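Local coordinates for protein 6-O-methylguanine DNA methyltransferase (Enterococcus faecalis, PDB 2B6C) that is of unproven function but probably takes part in repairing alkylated DNA with an all-helical AlkD-like fold, at residues I175-A178 with I179-L183; C57-I60 with E61-Q65; M19-Y22 with M23-F27; Q84-S87 with L88-V92. All blocks are in the same frame, centred on the assembly; numbering follows the deposited sequence.

Contact 1 of 4, residues I175-A178 with I179-L183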
loop_
_atom_site.group_PDB
_atom_site.type_symbol
_atom_site.label_atom_id
_atom_site.label_comp_id
_atom_site.label_asym_id
_atom_site.label_seq_id
_atom_site.Cartn_x
_atom_site.Cartn_y
_atom_site.Cartn_z
ATOM N N ILE B 175 -13.556 24.608 15.373
ATOM C CA ILE B 175 -14.018 24.915 14.032
ATOM C C ILE B 175 -13.169 26.036 13.426
ATOM O O ILE B 175 -12.697 25.917 12.288
ATOM C CB ILE B 175 -15.547 25.204 14.012
ATOM C CG1 ILE B 175 -16.343 23.903 14.154
ATOM C CG2 ILE B 175 -15.920 25.991 12.777
ATOM C CD1 ILE B 175 -16.289 22.965 12.918
ATOM N N GLN B 176 -12.901 27.093 14.190
ATOM C CA GLN B 176 -12.134 28.204 13.625
ATOM C C GLN B 176 -10.690 27.755 13.306
ATOM O O GLN B 176 -10.122 28.145 12.281
ATOM C CB GLN B 176 -12.172 29.438 14.542
ATOM C CG GLN B 176 -13.553 30.128 14.598
ATOM C CD GLN B 176 -14.009 30.513 13.220
ATOM O OE1 GLN B 176 -13.201 30.954 12.423
ATOM N NE2 GLN B 176 -15.277 30.308 12.909
ATOM N N LYS B 177 -10.127 26.931 14.190
ATOM C CA LYS B 177 -8.845 26.289 13.992
ATOM C C LYS B 177 -8.825 25.477 12.704
ATOM O O LYS B 177 -7.854 25.535 11.960
ATOM C CB LYS B 177 -8.581 25.345 15.145
ATOM C CG LYS B 177 -7.254 25.571 15.825
ATOM C CD LYS B 177 -6.140 25.062 14.964
ATOM C CE LYS B 177 -4.913 24.870 15.781
ATOM N NZ LYS B 177 -3.776 25.685 15.220
ATOM N N ALA B 178 -9.901 24.730 12.446
ATOM C CA ALA B 178 -10.045 23.918 11.240
ATOM C C ALA B 178 -10.125 24.786 9.978
ATOM O O ALA B 178 -9.557 24.437 8.938
ATOM C CB ALA B 178 -11.259 23.006 11.350
ATOM N N ILE B 179 -10.791 25.930 10.077
ATOM C CA ILE B 179 -10.819 26.886 8.960
ATOM C C ILE B 179 -9.411 27.417 8.663
ATOM O O ILE B 179 -8.998 27.433 7.502
ATOM C CB ILE B 179 -11.785 28.079 9.194
ATOM C CG1 ILE B 179 -13.228 27.591 9.260
ATOM C CG2 ILE B 179 -11.624 29.193 8.090
ATOM C CD1 ILE B 179 -14.177 28.699 9.720
ATOM N N GLY B 180 -8.684 27.822 9.700
ATOM C CA GLY B 180 -7.337 28.350 9.526
ATOM C C GLY B 180 -6.355 27.338 8.939
ATOM O O GLY B 180 -5.577 27.672 8.054
ATOM N N TRP B 181 -6.353 26.117 9.468
ATOM C CA TRP B 181 -5.575 25.012 8.902
ATOM C C TRP B 181 -5.901 24.727 7.429
ATOM O O TRP B 181 -5.004 24.416 6.640
ATOM C CB TRP B 181 -5.870 23.733 9.671
ATOM C CG TRP B 181 -4.968 23.439 10.877
ATOM C CD1 TRP B 181 -4.004 24.261 11.457
ATOM C CD2 TRP B 181 -4.988 22.229 11.661
ATOM N NE1 TRP B 181 -3.400 23.603 12.534
ATOM C CE2 TRP B 181 -3.998 22.371 12.691
ATOM C CE3 TRP B 181 -5.754 21.037 11.593
ATOM C CZ2 TRP B 181 -3.747 21.347 13.653
ATOM C CZ3 TRP B 181 -5.519 20.027 12.554
ATOM C CH2 TRP B 181 -4.512 20.190 13.565
ATOM N N SER B 182 -7.180 24.776 7.065
ATOM C CA SER B 182 -7.565 24.441 5.685
ATOM C C SER B 182 -6.987 25.504 4.739
ATOM O O SER B 182 -6.557 25.175 3.632
ATOM C CB SER B 182 -9.074 24.299 5.522
ATOM O OG SER B 182 -9.676 25.577 5.395
ATOM N N LEU B 183 -6.916 26.750 5.218
ATOM C CA LEU B 183 -6.376 27.861 4.425
ATOM C C LEU B 183 -4.858 27.842 4.388
ATOM O O LEU B 183 -4.266 27.977 3.312
ATOM C CB LEU B 183 -6.924 29.207 4.905
ATOM C CG LEU B 183 -8.424 29.344 4.634
ATOM C CD1 LEU B 183 -9.009 30.503 5.432
ATOM C CD2 LEU B 183 -8.752 29.424 3.134
#
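One face of the W181 indole carries CD of K177, one helical turn earlier. This CD stands 4.1 Å from the centroid of the five-membered ring of W181, only 16° off its normal, a CH-pi contact displaced toward the ring's rim. R142 and N146 of helix 138-146 also touch this indole. The lysine chain runs askew to the ring and bends at chi2 and again near its end, which brings NZ of K177 within 3.4 Å of W181 NE1. Both nitrogens are donors, so this approach is no bond; the ammonium is held instead by a salt bridge to E210.

A second side-chain pair lies on another side of the helix. The Q176 amide and I179 run alongside each other, with CD1 of I179 3.7 Å from Q176 OE1. The polar end of Q176 is buried but satisfied: OE1 bonds to the hydroxyl of S204, and NE2 to the carbonyl of T170. Beneath both pairs run ordinary i to i+4 helix bonds, among them W181 N to K177 O at 3.0 Å. Further on, S182 OG lies between its own backbone N and carbonyl carbon (chi1 81°), from where it reaches I179 O at 2.9 Å, on the same face of that carbonyl as L183 N.

These contacts belong to helix 173-186, which packs against helices 138-146, 157-166 and 205-211 in the AlkD-like helical fold. Chemically, K177 divides its roles: its CD lies over the indole while its charge is paired with E210, which probably limits any electrostatic cost of placing NZ beside an N-H donor.

Contact 2 of 4, residues C57-I60 with E61-Q65; sequences CQEI and EAYYQ
A single water joins E59 to Y63 across one helical turn: it donates to OE1 of E59 at 2.7 Å and lies 2.7 Å from OH of Y63. The phenol oxygen has a further partner in the backbone N of L7, so the phenol also ties this helix to the N-terminal part of the chain. E59 and Y63 run alongside each other, pointing the same way, with carboxylate and ring planes 35° apart. The bend of the glutamate at chi2 (-89°) brings its OE1 to 3.3 Å from Y63 CE2, while the main-chain O of E59 sits at the edge of the same ring, 3.2 Å from CD2 of Y63.

The setting is the later part of helix 53-65, one of the stacked helices of this AlkD-like fold, with regular i to i+4 bonds such as Y63 N to E59 O at 2.9 Å. I60, Y63 and Y64 all turn side chains onto helix 69-81, I60 and Y63 both meeting L78.

On a more open side, NE2 of Q65 makes only weak bonds to the carboxylate of E61, the straighter to OE1 at 3.4 Å. Firmer partners lie outside the helix: Y97 OH for E61 OE1 and Q100 OE1 for Q65 NE2.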
loop_
_atom_site.group_PDB
_atom_site.type_symbol
_atom_site.label_atom_id
_atom_site.label_comp_id
_atom_site.label_asym_id
_atom_site.label_seq_id
_atom_site.Cartn_x
_atom_site.Cartn_y
_atom_site.Cartn_z
ATOM N N CYS B 57 -14.082 -5.356 10.222
ATOM C CA CYS B 57 -15.062 -4.417 10.799
ATOM C C CYS B 57 -15.350 -4.705 12.276
ATOM O O CYS B 57 -15.482 -3.782 13.086
ATOM C CB CYS B 57 -16.376 -4.420 9.992
ATOM S SG CYS B 57 -16.100 -3.946 8.236
ATOM N N GLN B 58 -15.451 -5.982 12.615
ATOM C CA GLN B 58 -15.692 -6.378 13.989
ATOM C C GLN B 58 -14.540 -6.050 14.915
ATOM O O GLN B 58 -14.748 -5.739 16.078
ATOM C CB GLN B 58 -16.006 -7.872 14.065
ATOM C CG GLN B 58 -17.439 -8.220 13.647
ATOM C CD GLN B 58 -17.617 -9.726 13.461
ATOM O OE1 GLN B 58 -16.637 -10.477 13.283
ATOM N NE2 GLN B 58 -18.860 -10.175 13.494
ATOM N N GLU B 59 -13.321 -6.182 14.415
ATOM C CA GLU B 59 -12.124 -5.884 15.199
ATOM C C GLU B 59 -11.998 -4.374 15.388
ATOM O O GLU B 59 -11.679 -3.891 16.468
ATOM C CB GLU B 59 -10.876 -6.455 14.515
ATOM C CG GLU B 59 -10.811 -7.976 14.522
ATOM C CD GLU B 59 -10.110 -8.539 15.768
ATOM O OE1 GLU B 59 -9.502 -7.770 16.538
ATOM O OE2 GLU B 59 -10.140 -9.768 15.958
ATOM N N ILE B 60 -12.270 -3.615 14.332
ATOM C CA ILE B 60 -12.225 -2.161 14.448
ATOM C C ILE B 60 -13.221 -1.734 15.527
ATOM O O ILE B 60 -12.899 -0.947 16.410
ATOM C CB ILE B 60 -12.513 -1.454 13.108
ATOM C CG1 ILE B 60 -11.324 -1.647 12.166
ATOM C CG2 ILE B 60 -12.797 0.045 13.323
ATOM C CD1 ILE B 60 -11.571 -1.220 10.744
ATOM N N GLU B 61 -14.438 -2.270 15.444
ATOM C CA GLU B 61 -15.452 -1.968 16.417
ATOM C C GLU B 61 -15.037 -2.393 17.845
ATOM O O GLU B 61 -15.173 -1.602 18.769
ATOM C CB GLU B 61 -16.808 -2.558 15.978
ATOM C CG GLU B 61 -17.901 -2.538 17.056
ATOM C CD GLU B 61 -18.434 -1.121 17.399
ATOM O OE1 GLU B 61 -18.172 -0.119 16.669
ATOM O OE2 GLU B 61 -19.159 -1.014 18.411
ATOM N N ALA B 62 -14.569 -3.626 18.030
ATOM C CA ALA B 62 -14.095 -4.053 19.369
ATOM C C ALA B 62 -12.976 -3.184 19.967
ATOM O O ALA B 62 -13.073 -2.803 21.133
ATOM C CB ALA B 62 -13.717 -5.540 19.394
ATOM N N TYR B 63 -11.951 -2.817 19.185
ATOM C CA TYR B 63 -10.906 -1.902 19.695
ATOM C C TYR B 63 -11.459 -0.507 20.030
ATOM O O TYR B 63 -11.046 0.119 21.010
ATOM C CB TYR B 63 -9.723 -1.796 18.726
ATOM C CG TYR B 63 -8.794 -2.998 18.796
ATOM C CD1 TYR B 63 -7.876 -3.132 19.835
ATOM C CD2 TYR B 63 -8.838 -3.993 17.828
ATOM C CE1 TYR B 63 -7.053 -4.245 19.924
ATOM C CE2 TYR B 63 -8.036 -5.094 17.895
ATOM C CZ TYR B 63 -7.132 -5.226 18.948
ATOM O OH TYR B 63 -6.310 -6.326 19.016
ATOM N N TYR B 64 -12.403 -0.015 19.224
ATOM C CA TYR B 64 -12.938 1.325 19.446
ATOM C C TYR B 64 -13.715 1.368 20.750
ATOM O O TYR B 64 -13.706 2.361 21.457
ATOM C CB TYR B 64 -13.825 1.775 18.276
ATOM C CG TYR B 64 -13.851 3.286 18.126
ATOM C CD1 TYR B 64 -12.825 3.944 17.450
ATOM C CD2 TYR B 64 -14.864 4.057 18.708
ATOM C CE1 TYR B 64 -12.828 5.317 17.325
ATOM C CE2 TYR B 64 -14.880 5.476 18.594
ATOM C CZ TYR B 64 -13.866 6.083 17.890
ATOM O OH TYR B 64 -13.825 7.466 17.754
ATOM N N GLN B 65 -14.344 0.252 21.107
ATOM C CA GLN B 65 -15.164 0.243 22.306
ATOM C C GLN B 65 -14.383 -0.134 23.592
ATOM O O GLN B 65 -14.937 -0.070 24.680
ATOM C CB GLN B 65 -16.427 -0.607 22.087
ATOM C CG GLN B 65 -17.277 -0.230 20.811
ATOM C CD GLN B 65 -17.682 1.282 20.695
ATOM O OE1 GLN B 65 -17.810 2.004 21.703
ATOM N NE2 GLN B 65 -17.910 1.745 19.446
HETATM O O HOH W 1 -7.117 -8.438 17.541
#

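Contact 3 of 4, residues M19-Y22 with M23-F27; sequences MSAY and MKHQF
H25 N bonds to S20 O at 2.9 Å and K24 N to A21 O at 2.9 Å, the paired bonds of a Schellman motif that ends helix 13-22, with K24 at positive phi as its C-prime residue. By contrast, the helical bond from M23 N to M19 O is weak.

Beyond the turn the H25 imidazole folds back over the helix end: CA of A21 lies 3.8 Å from the ring centroid of H25, a CH-pi contact 20° off the normal. In a second pair, selenomethionine M23 places SE and CE obliquely to the Y22 ring, a Met-aromatic contact. A bend at chi2 (-57°) turns its tail back to that ring, where CE of M23 is 3.7 Å from Y22 CD1. M23 is buried, and W103, W104 and Y73 also pack on it.

Two waters fasten F27 to the last turn. One donates to S20 O at 2.7 Å and accepts from F27 N; the other donates to F27 O and is hydrogen-bonded to S20 OG. A glycerol, probably from the crystallisation liquor, also bonds to S20 OG and H25 ND1.

S20 O thus takes H25 N and a water, with a weak third bond from M23 N, so turn and solvent together satisfy a carbonyl left by the ending helix.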
loop_
_atom_site.group_PDB
_atom_site.type_symbol
_atom_site.label_atom_id
_atom_site.label_comp_id
_atom_site.label_asym_id
_atom_site.label_seq_id
_atom_site.Cartn_x
_atom_site.Cartn_y
_atom_site.Cartn_z
HETATM N N MSE B 19 -0.682 11.966 29.555
HETATM C CA MSE B 19 -1.473 11.897 28.327
HETATM C C MSE B 19 -2.925 12.272 28.575
HETATM O O MSE B 19 -3.543 12.990 27.773
HETATM C CB MSE B 19 -1.370 10.505 27.712
HETATM C CG MSE B 19 0.007 10.210 27.171
HETATM SE SE MSE B 19 0.233 8.348 26.619
HETATM C CE MSE B 19 -0.735 8.506 24.815
ATOM N N SER B 20 -3.459 11.795 29.694
ATOM C CA SER B 20 -4.815 12.107 30.081
ATOM C C SER B 20 -5.004 13.602 30.289
ATOM O O SER B 20 -5.980 14.165 29.816
ATOM C CB SER B 20 -5.178 11.388 31.375
ATOM O OG SER B 20 -6.491 11.743 31.729
ATOM N N ALA B 21 -4.064 14.231 31.004
ATOM C CA ALA B 21 -4.122 15.664 31.329
ATOM C C ALA B 21 -4.133 16.522 30.065
ATOM O O ALA B 21 -4.865 17.515 29.953
ATOM C CB ALA B 21 -2.925 16.049 32.269
ATOM N N TYR B 22 -3.343 16.097 29.088
ATOM C CA TYR B 22 -3.207 16.784 27.835
ATOM C C TYR B 22 -4.515 16.823 27.014
ATOM O O TYR B 22 -4.794 17.805 26.282
ATOM C CB TYR B 22 -2.065 16.106 27.094
ATOM C CG TYR B 22 -1.763 16.674 25.748
ATOM C CD1 TYR B 22 -2.018 15.925 24.595
ATOM C CD2 TYR B 22 -1.207 17.962 25.617
ATOM C CE1 TYR B 22 -1.720 16.433 23.338
ATOM C CE2 TYR B 22 -0.912 18.494 24.364
ATOM C CZ TYR B 22 -1.165 17.709 23.231
ATOM O OH TYR B 22 -0.894 18.201 21.975
HETATM N N MSE B 23 -5.333 15.770 27.164
HETATM C CA MSE B 23 -6.676 15.721 26.576
HETATM C C MSE B 23 -7.720 16.166 27.543
HETATM O O MSE B 23 -8.883 15.833 27.358
HETATM C CB MSE B 23 -7.027 14.310 26.088
HETATM C CG MSE B 23 -6.024 13.777 25.154
HETATM SE SE MSE B 23 -5.751 14.945 23.543
HETATM C CE MSE B 23 -4.398 13.883 22.718
ATOM N N LYS B 24 -7.319 16.934 28.565
ATOM C CA LYS B 24 -8.236 17.530 29.546
ATOM C C LYS B 24 -9.041 16.504 30.367
ATOM O O LYS B 24 -10.223 16.740 30.669
ATOM C CB LYS B 24 -9.189 18.581 28.918
ATOM C CG LYS B 24 -8.540 19.634 28.014
ATOM C CD LYS B 24 -8.558 20.996 28.676
ATOM C CE LYS B 24 -8.254 22.062 27.653
ATOM N NZ LYS B 24 -8.992 23.337 27.845
ATOM N N HIS B 25 -8.401 15.384 30.719
ATOM C CA HIS B 25 -8.943 14.416 31.696
ATOM C C HIS B 25 -10.291 13.848 31.335
ATOM O O HIS B 25 -11.094 13.558 32.221
ATOM C CB HIS B 25 -9.074 15.049 33.102
ATOM C CG HIS B 25 -7.785 15.556 33.646
ATOM N ND1 HIS B 25 -6.794 14.718 34.120
ATOM C CD2 HIS B 25 -7.313 16.818 33.769
ATOM C CE1 HIS B 25 -5.776 15.449 34.535
ATOM N NE2 HIS B 25 -6.067 16.726 34.333
ATOM N N GLN B 26 -10.562 13.662 30.061
ATOM C CA GLN B 26 -11.864 13.124 29.692
ATOM C C GLN B 26 -11.782 11.720 29.084
ATOM O O GLN B 26 -12.795 11.160 28.753
ATOM C CB GLN B 26 -12.565 14.076 28.735
ATOM C CG GLN B 26 -11.819 14.285 27.441
ATOM C CD GLN B 26 -12.419 15.428 26.662
ATOM O OE1 GLN B 26 -13.638 15.471 26.411
ATOM N NE2 GLN B 26 -11.579 16.360 26.273
ATOM N N PHE B 27 -10.570 11.187 28.943
ATOM C CA PHE B 27 -10.358 9.822 28.488
ATOM C C PHE B 27 -9.517 9.124 29.503
ATOM O O PHE B 27 -8.695 9.760 30.180
ATOM C CB PHE B 27 -9.628 9.772 27.137
ATOM C CG PHE B 27 -10.364 10.471 26.031
ATOM C CD1 PHE B 27 -9.926 11.711 25.572
ATOM C CD2 PHE B 27 -11.499 9.881 25.445
ATOM C CE1 PHE B 27 -10.623 12.396 24.540
ATOM C CE2 PHE B 27 -12.217 10.554 24.433
ATOM C CZ PHE B 27 -11.778 11.832 23.993
HETATM O O HOH W 2 -7.928 12.475 29.035
HETATM O O HOH W 3 -9.240 10.843 32.650
#

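Contact 4 of 4, residues Q84-S87 with L88-V92; sequences QRFS and LEEVV
Hydrogen bonds between S87 and E90 form a capping box at the start of helix 88-94. The firm half is S87 N to OE1 of E90, 3.0 Å and 160° at the hydrogen, meeting the carboxylate oxygen on its anti side and 28° out of plane. The return bond from E90 N to S87 OG is weak at 3.4 Å, although just as straight; a chi1 of 60° tucks the serine hydroxyl in over the first turn, where E90 N can reach it. V91 N to S87 O, 3.0 Å, is the first helical bond.

The charge on E90 has another partner: OE1 also forms a salt bridge with K53, whose ammonium bonds to R85 O as well. This lysine may help to stabilise the carboxylate as an anion.

A polar oxygen meets an aromatic edge where E90 OE1 comes up to the F86 ring, 3.8 Å from CD1 of F86, the carboxylate plane standing steeply to that of the ring. The apolar contact beside the box is CB of F86 on CG2 of V91 at 3.8 Å.

Around this helix start, L88 and V91 reach W117 of helix 104-120 and I128 of helix 125-132, F86 leans on L56 of helix 53-65, and R85 packs on R85 of the second subunit.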
loop_
_atom_site.group_PDB
_atom_site.type_symbol
_atom_site.label_atom_id
_atom_site.label_comp_id
_atom_site.label_asym_id
_atom_site.label_seq_id
_atom_site.Cartn_x
_atom_site.Cartn_y
_atom_site.Cartn_z
ATOM N N GLN B 84 -7.594 0.827 1.270
ATOM C CA GLN B 84 -7.857 0.301 -0.066
ATOM C C GLN B 84 -8.941 -0.771 -0.144
ATOM O O GLN B 84 -9.551 -0.934 -1.199
ATOM C CB GLN B 84 -6.578 -0.250 -0.684
ATOM C CG GLN B 84 -5.600 0.819 -0.982
ATOM C CD GLN B 84 -4.497 0.341 -1.891
ATOM O OE1 GLN B 84 -3.517 -0.268 -1.446
ATOM N NE2 GLN B 84 -4.637 0.640 -3.177
ATOM N N ARG B 85 -9.163 -1.481 0.962
ATOM C CA ARG B 85 -10.135 -2.568 1.054
ATOM C C ARG B 85 -11.600 -2.121 1.167
ATOM O O ARG B 85 -12.514 -2.931 0.959
ATOM C CB ARG B 85 -9.794 -3.489 2.241
ATOM C CG ARG B 85 -8.423 -4.193 2.112
ATOM C CD ARG B 85 -8.215 -5.165 3.290
ATOM N NE ARG B 85 -9.269 -6.172 3.293
ATOM C CZ ARG B 85 -9.529 -7.037 4.265
ATOM N NH1 ARG B 85 -8.800 -7.070 5.378
ATOM N NH2 ARG B 85 -10.537 -7.882 4.116
ATOM N N PHE B 86 -11.832 -0.842 1.486
ATOM C CA PHE B 86 -13.207 -0.382 1.676
ATOM C C PHE B 86 -13.862 0.161 0.414
ATOM O O PHE B 86 -13.287 0.993 -0.282
ATOM C CB PHE B 86 -13.301 0.645 2.803
ATOM C CG PHE B 86 -12.701 0.174 4.072
ATOM C CD1 PHE B 86 -13.300 -0.879 4.783
ATOM C CD2 PHE B 86 -11.541 0.751 4.561
ATOM C CE1 PHE B 86 -12.738 -1.349 5.945
ATOM C CE2 PHE B 86 -10.957 0.270 5.759
ATOM C CZ PHE B 86 -11.572 -0.765 6.432
ATOM N N SER B 87 -15.090 -0.295 0.165
ATOM C CA SER B 87 -15.952 0.286 -0.855
ATOM C C SER B 87 -16.529 1.607 -0.355
ATOM O O SER B 87 -16.394 1.935 0.826
ATOM C CB SER B 87 -17.099 -0.666 -1.138
ATOM O OG SER B 87 -17.821 -0.851 0.061
ATOM N N LEU B 88 -17.170 2.358 -1.253
ATOM C CA LEU B 88 -17.855 3.580 -0.877
ATOM C C LEU B 88 -18.809 3.352 0.280
ATOM O O LEU B 88 -18.826 4.128 1.214
ATOM C CB LEU B 88 -18.621 4.186 -2.063
ATOM C CG LEU B 88 -19.507 5.431 -1.791
ATOM C CD1 LEU B 88 -18.717 6.610 -1.215
ATOM C CD2 LEU B 88 -20.194 5.833 -3.094
ATOM N N GLU B 89 -19.608 2.293 0.200
ATOM C CA GLU B 89 -20.640 2.024 1.207
ATOM C C GLU B 89 -20.050 1.765 2.595
ATOM O O GLU B 89 -20.630 2.198 3.616
ATOM C CB GLU B 89 -21.580 0.893 0.744
ATOM C CG GLU B 89 -21.076 0.081 -0.490
ATOM C CD GLU B 89 -21.085 0.857 -1.814
ATOM O OE1 GLU B 89 -20.114 0.718 -2.595
ATOM O OE2 GLU B 89 -22.066 1.604 -2.081
ATOM N N GLU B 90 -18.907 1.072 2.639
ATOM C CA GLU B 90 -18.184 0.826 3.882
ATOM C C GLU B 90 -17.579 2.093 4.436
ATOM O O GLU B 90 -17.553 2.276 5.663
ATOM C CB GLU B 90 -17.121 -0.266 3.705
ATOM C CG GLU B 90 -17.731 -1.635 3.416
ATOM C CD GLU B 90 -16.745 -2.663 2.881
ATOM O OE1 GLU B 90 -15.736 -2.314 2.250
ATOM O OE2 GLU B 90 -16.992 -3.868 3.056
ATOM N N VAL B 91 -17.083 2.973 3.559
ATOM C CA VAL B 91 -16.504 4.231 4.029
ATOM C C VAL B 91 -17.599 5.118 4.622
ATOM O O VAL B 91 -17.396 5.744 5.667
ATOM C CB VAL B 91 -15.672 4.987 2.920
ATOM C CG1 VAL B 91 -15.302 6.402 3.366
ATOM C CG2 VAL B 91 -14.391 4.235 2.662
ATOM N N VAL B 92 -18.769 5.139 3.972
ATOM C CA VAL B 92 -19.904 5.917 4.489
ATOM C C VAL B 92 -20.277 5.431 5.894
ATOM O O VAL B 92 -20.643 6.236 6.724
ATOM C CB VAL B 92 -21.121 5.867 3.523
ATOM C CG1 VAL B 92 -22.359 6.564 4.108
ATOM C CG2 VAL B 92 -20.759 6.506 2.184
#

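From the N terminus, contact 3 comes first, ending helix 13-22 and turning the chain into the loop before helix 34-48. Contact 2 follows within helix 53-65, contact 4 opens helix 88-94 after the loop from helix 69-81, and contact 1 lies inside helix 173-186. All are local and in series: none nests in or crosses another, and none closes a long loop. Helix 69-81 is a shared neighbour of contacts 2 and 3, whose centres are 22 Å apart. Contacts 2 and 4 approach most closely, nearest atoms about 4 Å apart without touching. Contact 1 lies across the chain's centre from both, among the later helices.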